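Long-range contact in O-methyltransferase (Bacillus halodurans, PDB 2GPY), which probably transfers methyl groups from S-adenosylmethionine to hydroxyl groups of a substrate not yet identified, as other O-methyltransferases of its Rossmann-like fold do: residues His31-Pro36 with Asp87-Glu92. Residues are numbered along the deposited sequence; the frame is centred on the assembly and turned at random.
Sequences HEQQVP and DERRYE. With ZN (zinc ion), chain I.
A Schellman motif at the C-terminal end of helix 21-32 meets the first turn of helix 88-100 on the surface of the Rossmann-like methyltransferase fold, in a modest contact burying 170 Å² in total. Q34 takes a positive phi (50°) there, and its N bonds back to H31 O, so the chain turns out of the helix and V35 and P36 are presented to the second helix. The link is made mainly by R90. Its side chain, with CG anti to the carbonyl carbon (chi1 -68°), runs extended from CG to NE and brings the guanidinium to the turn, against V35 and P36. P36 lies across it, with CD over one face of the group, 3.4 Å from R90 NH1 and 3.6 Å from R90 CZ. V35 approaches tip to tip, CG1 standing 4.2 Å from R90 NE and offset toward the rim of the guanidinium; the V35 side chain also touches A64 and I65. The Q34 carbonyl O is a loose neighbour of R90 NH2, at 4.1 Å. D87 caps the start of helix 88-100: its OD1 accepts from R90 N through its anti lone pair at 2.8 Å, nearly straight (168°). R89 and Q33 also meet loosely, their side chains crossing at about a right angle. In the last helical turn, H31 NE2 binds a zinc ion at 2.2 Å. No hydrogen bond or salt bridge joins the two segments; the turn after helix 21-32 rests on helix 88-100 through van der Waals packing of proline and valine on a flat cationic group, whose charge is presumably met by solvent or other partners.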
ATOM      1  N   HIS B  31      -6.203   4.769  26.684  1.00 40.00           N
ATOM      2  CA  HIS B  31      -7.374   3.967  27.088  1.00 40.91           C
ATOM      3  C   HIS B  31      -7.973   4.439  28.407  1.00 41.81           C
ATOM      4  O   HIS B  31      -9.168   4.728  28.472  1.00 42.53           O
ATOM      5  CB  HIS B  31      -7.077   2.453  27.121  1.00 40.55           C
ATOM      6  CG  HIS B  31      -8.169   1.636  27.757  1.00 41.17           C
ATOM      7  ND1 HIS B  31      -8.059   1.119  29.029  1.00 40.52           N
ATOM      8  CD2 HIS B  31      -9.397   1.271  27.311  1.00 39.91           C
ATOM      9  CE1 HIS B  31      -9.169   0.471  29.343  1.00 41.01           C
ATOM     10  NE2 HIS B  31      -9.999   0.553  28.319  1.00 41.35           N
ATOM     11  N   GLU B  32      -7.150   4.536  29.451  1.00 42.93           N
ATOM     12  CA  GLU B  32      -7.618   4.959  30.769  1.00 43.69           C
ATOM     13  C   GLU B  32      -8.201   6.376  30.761  1.00 43.35           C
ATOM     14  O   GLU B  32      -9.131   6.674  31.533  1.00 43.28           O
ATOM     15  CB  GLU B  32      -6.515   4.828  31.830  1.00 44.62           C
ATOM     16  CG  GLU B  32      -5.385   5.836  31.675  1.00 48.25           C
ATOM     17  CD  GLU B  32      -4.755   6.287  32.986  1.00 53.25           C
ATOM     18  OE1 GLU B  32      -5.057   5.695  34.040  1.00 56.14           O
ATOM     19  OE2 GLU B  32      -3.950   7.251  32.959  1.00 56.18           O
ATOM     20  N   GLN B  33      -7.665   7.230  29.895  1.00 43.26           N
ATOM     21  CA  GLN B  33      -8.088   8.630  29.803  1.00 43.76           C
ATOM     22  C   GLN B  33      -9.020   8.919  28.611  1.00 43.59           C
ATOM     23  O   GLN B  33      -9.387  10.078  28.371  1.00 44.03           O
ATOM     24  CB  GLN B  33      -6.868   9.565  29.785  1.00 43.72           C
ATOM     25  CG  GLN B  33      -5.840   9.332  30.914  1.00 46.13           C
ATOM     26  CD  GLN B  33      -6.250   9.890  32.285  1.00 51.30           C
ATOM     27  OE1 GLN B  33      -6.164   9.191  33.313  1.00 53.42           O
ATOM     28  NE2 GLN B  33      -6.667  11.155  32.312  1.00 51.72           N
ATOM     29  N   GLN B  34      -9.394   7.866  27.872  1.00 42.65           N
ATOM     30  CA  GLN B  34     -10.289   7.954  26.705  1.00 42.96           C
ATOM     31  C   GLN B  34      -9.892   9.034  25.673  1.00 43.16           C
ATOM     32  O   GLN B  34     -10.686   9.878  25.253  1.00 42.25           O
ATOM     33  CB  GLN B  34     -11.771   8.022  27.133  1.00 43.68           C
ATOM     34  CG  GLN B  34     -12.263   6.696  27.763  1.00 45.63           C
ATOM     35  CD  GLN B  34     -12.237   5.536  26.755  1.00 49.58           C
ATOM     36  OE1 GLN B  34     -11.345   4.680  26.775  1.00 49.88           O
ATOM     37  NE2 GLN B  34     -13.207   5.527  25.851  1.00 51.78           N
ATOM     38  N   VAL B  35      -8.625   8.980  25.277  1.00 43.02           N
ATOM     39  CA  VAL B  35      -8.094   9.836  24.245  1.00 43.77           C
ATOM     40  C   VAL B  35      -8.076   9.004  22.957  1.00 44.09           C
ATOM     41  O   VAL B  35      -7.585   7.875  22.982  1.00 42.94           O
ATOM     42  CB  VAL B  35      -6.658  10.288  24.598  1.00 43.45           C
ATOM     43  CG1 VAL B  35      -6.009  10.980  23.433  1.00 45.83           C
ATOM     44  CG2 VAL B  35      -6.672  11.203  25.826  1.00 44.75           C
ATOM     45  N   PRO B  36      -8.595   9.563  21.835  1.00 44.98           N
ATOM     46  CA  PRO B  36      -8.542   8.912  20.521  1.00 45.84           C
ATOM     47  C   PRO B  36      -7.168   8.350  20.185  1.00 45.51           C
ATOM     48  O   PRO B  36      -6.187   9.074  20.256  1.00 46.30           O
ATOM     49  CB  PRO B  36      -8.830  10.073  19.551  1.00 46.69           C
ATOM     50  CG  PRO B  36      -9.776  10.944  20.324  1.00 46.05           C
ATOM     51  CD  PRO B  36      -9.266  10.878  21.755  1.00 45.22           C
ATOM     52  N   ASP B  87      -6.765  20.836  20.586  1.00 37.67           N
ATOM     53  CA  ASP B  87      -7.019  20.786  22.037  1.00 38.67           C
ATOM     54  C   ASP B  87      -5.730  21.119  22.787  1.00 37.86           C
ATOM     55  O   ASP B  87      -4.747  20.389  22.652  1.00 37.03           O
ATOM     56  CB  ASP B  87      -7.548  19.395  22.458  1.00 39.32           C
ATOM     57  CG  ASP B  87      -7.789  19.291  23.956  1.00 42.18           C
ATOM     58  OD1 ASP B  87      -6.829  19.207  24.740  1.00 42.62           O
ATOM     59  OD2 ASP B  87      -8.959  19.321  24.382  1.00 49.06           O
ATOM     60  N   GLU B  88      -5.738  22.186  23.596  1.00 37.77           N
ATOM     61  CA  GLU B  88      -4.488  22.699  24.172  1.00 36.75           C
ATOM     62  C   GLU B  88      -3.807  21.713  25.122  1.00 37.85           C
ATOM     63  O   GLU B  88      -2.580  21.565  25.092  1.00 37.16           O
ATOM     64  CB  GLU B  88      -4.666  24.075  24.835  1.00 37.96           C
ATOM     65  CG  GLU B  88      -3.345  24.819  25.012  1.00 37.25           C
ATOM     66  CD  GLU B  88      -3.523  26.310  25.290  1.00 45.88           C
ATOM     67  OE1 GLU B  88      -4.611  26.758  25.745  1.00 40.74           O
ATOM     68  OE2 GLU B  88      -2.519  27.039  25.124  1.00 45.82           O
ATOM     69  N   ARG B  89      -4.604  21.058  25.968  1.00 37.61           N
ATOM     70  CA  ARG B  89      -4.116  20.024  26.891  1.00 39.28           C
ATOM     71  C   ARG B  89      -3.463  18.841  26.126  1.00 37.62           C
ATOM     72  O   ARG B  89      -2.362  18.370  26.492  1.00 36.22           O
ATOM     73  CB  ARG B  89      -5.311  19.566  27.736  1.00 38.84           C
ATOM     74  CG  ARG B  89      -5.151  18.337  28.606  1.00 42.79           C
ATOM     75  CD  ARG B  89      -6.357  18.250  29.564  1.00 44.55           C
ATOM     76  NE  ARG B  89      -6.805  16.867  29.750  1.00 54.10           N
ATOM     77  CZ  ARG B  89      -6.647  16.159  30.868  1.00 56.50           C
ATOM     78  NH1 ARG B  89      -6.055  16.689  31.933  1.00 56.56           N
ATOM     79  NH2 ARG B  89      -7.090  14.906  30.922  1.00 58.81           N
ATOM     80  N   ARG B  90      -4.140  18.348  25.091  1.00 36.28           N
ATOM     81  CA  ARG B  90      -3.573  17.252  24.286  1.00 36.64           C
ATOM     82  C   ARG B  90      -2.280  17.655  23.593  1.00 36.12           C
ATOM     83  O   ARG B  90      -1.297  16.896  23.628  1.00 35.12           O
ATOM     84  CB  ARG B  90      -4.579  16.686  23.278  1.00 37.60           C
ATOM     85  CG  ARG B  90      -5.726  15.967  23.960  1.00 40.31           C
ATOM     86  CD  ARG B  90      -6.733  15.423  22.988  1.00 44.48           C
ATOM     87  NE  ARG B  90      -7.810  14.753  23.726  1.00 47.22           N
ATOM     88  CZ  ARG B  90      -8.896  14.204  23.179  1.00 49.27           C
ATOM     89  NH1 ARG B  90      -9.089  14.238  21.874  1.00 50.67           N
ATOM     90  NH2 ARG B  90      -9.809  13.627  23.956  1.00 51.97           N
ATOM     91  N   TYR B  91      -2.277  18.844  22.985  1.00 34.61           N
ATOM     92  CA  TYR B  91      -1.073  19.372  22.316  1.00 35.09           C
ATOM     93  C   TYR B  91       0.136  19.417  23.279  1.00 34.90           C
ATOM     94  O   TYR B  91       1.236  19.006  22.906  1.00 34.24           O
ATOM     95  CB  TYR B  91      -1.347  20.757  21.703  1.00 36.10           C
ATOM     96  CG  TYR B  91      -0.086  21.529  21.406  1.00 36.14           C
ATOM     97  CD1 TYR B  91       0.655  21.289  20.242  1.00 37.48           C
ATOM     98  CD2 TYR B  91       0.380  22.488  22.306  1.00 36.97           C
ATOM     99  CE1 TYR B  91       1.852  22.005  19.988  1.00 37.75           C
ATOM    100  CE2 TYR B  91       1.550  23.186  22.071  1.00 37.12           C
ATOM    101  CZ  TYR B  91       2.281  22.941  20.913  1.00 38.31           C
ATOM    102  OH  TYR B  91       3.431  23.682  20.723  1.00 38.54           O
ATOM    103  N   GLU B  92      -0.079  19.936  24.489  1.00 34.84           N
ATOM    104  CA  GLU B  92       0.985  20.056  25.499  1.00 35.17           C
ATOM    105  C   GLU B  92       1.489  18.688  25.904  1.00 35.11           C
ATOM    106  O   GLU B  92       2.690  18.486  26.085  1.00 33.84           O
ATOM    107  CB  GLU B  92       0.504  20.857  26.720  1.00 36.02           C
ATOM    108  CG  GLU B  92       0.210  22.335  26.422  1.00 38.46           C
ATOM    109  CD  GLU B  92       1.452  23.168  26.059  1.00 46.38           C
ATOM    110  OE1 GLU B  92       2.590  22.651  26.115  1.00 49.21           O
ATOM    111  OE2 GLU B  92       1.295  24.375  25.739  1.00 48.90           O
TER
HETATM  112 ZN    ZN I 303     -12.046  -0.132  28.002  0.75 42.08          ZN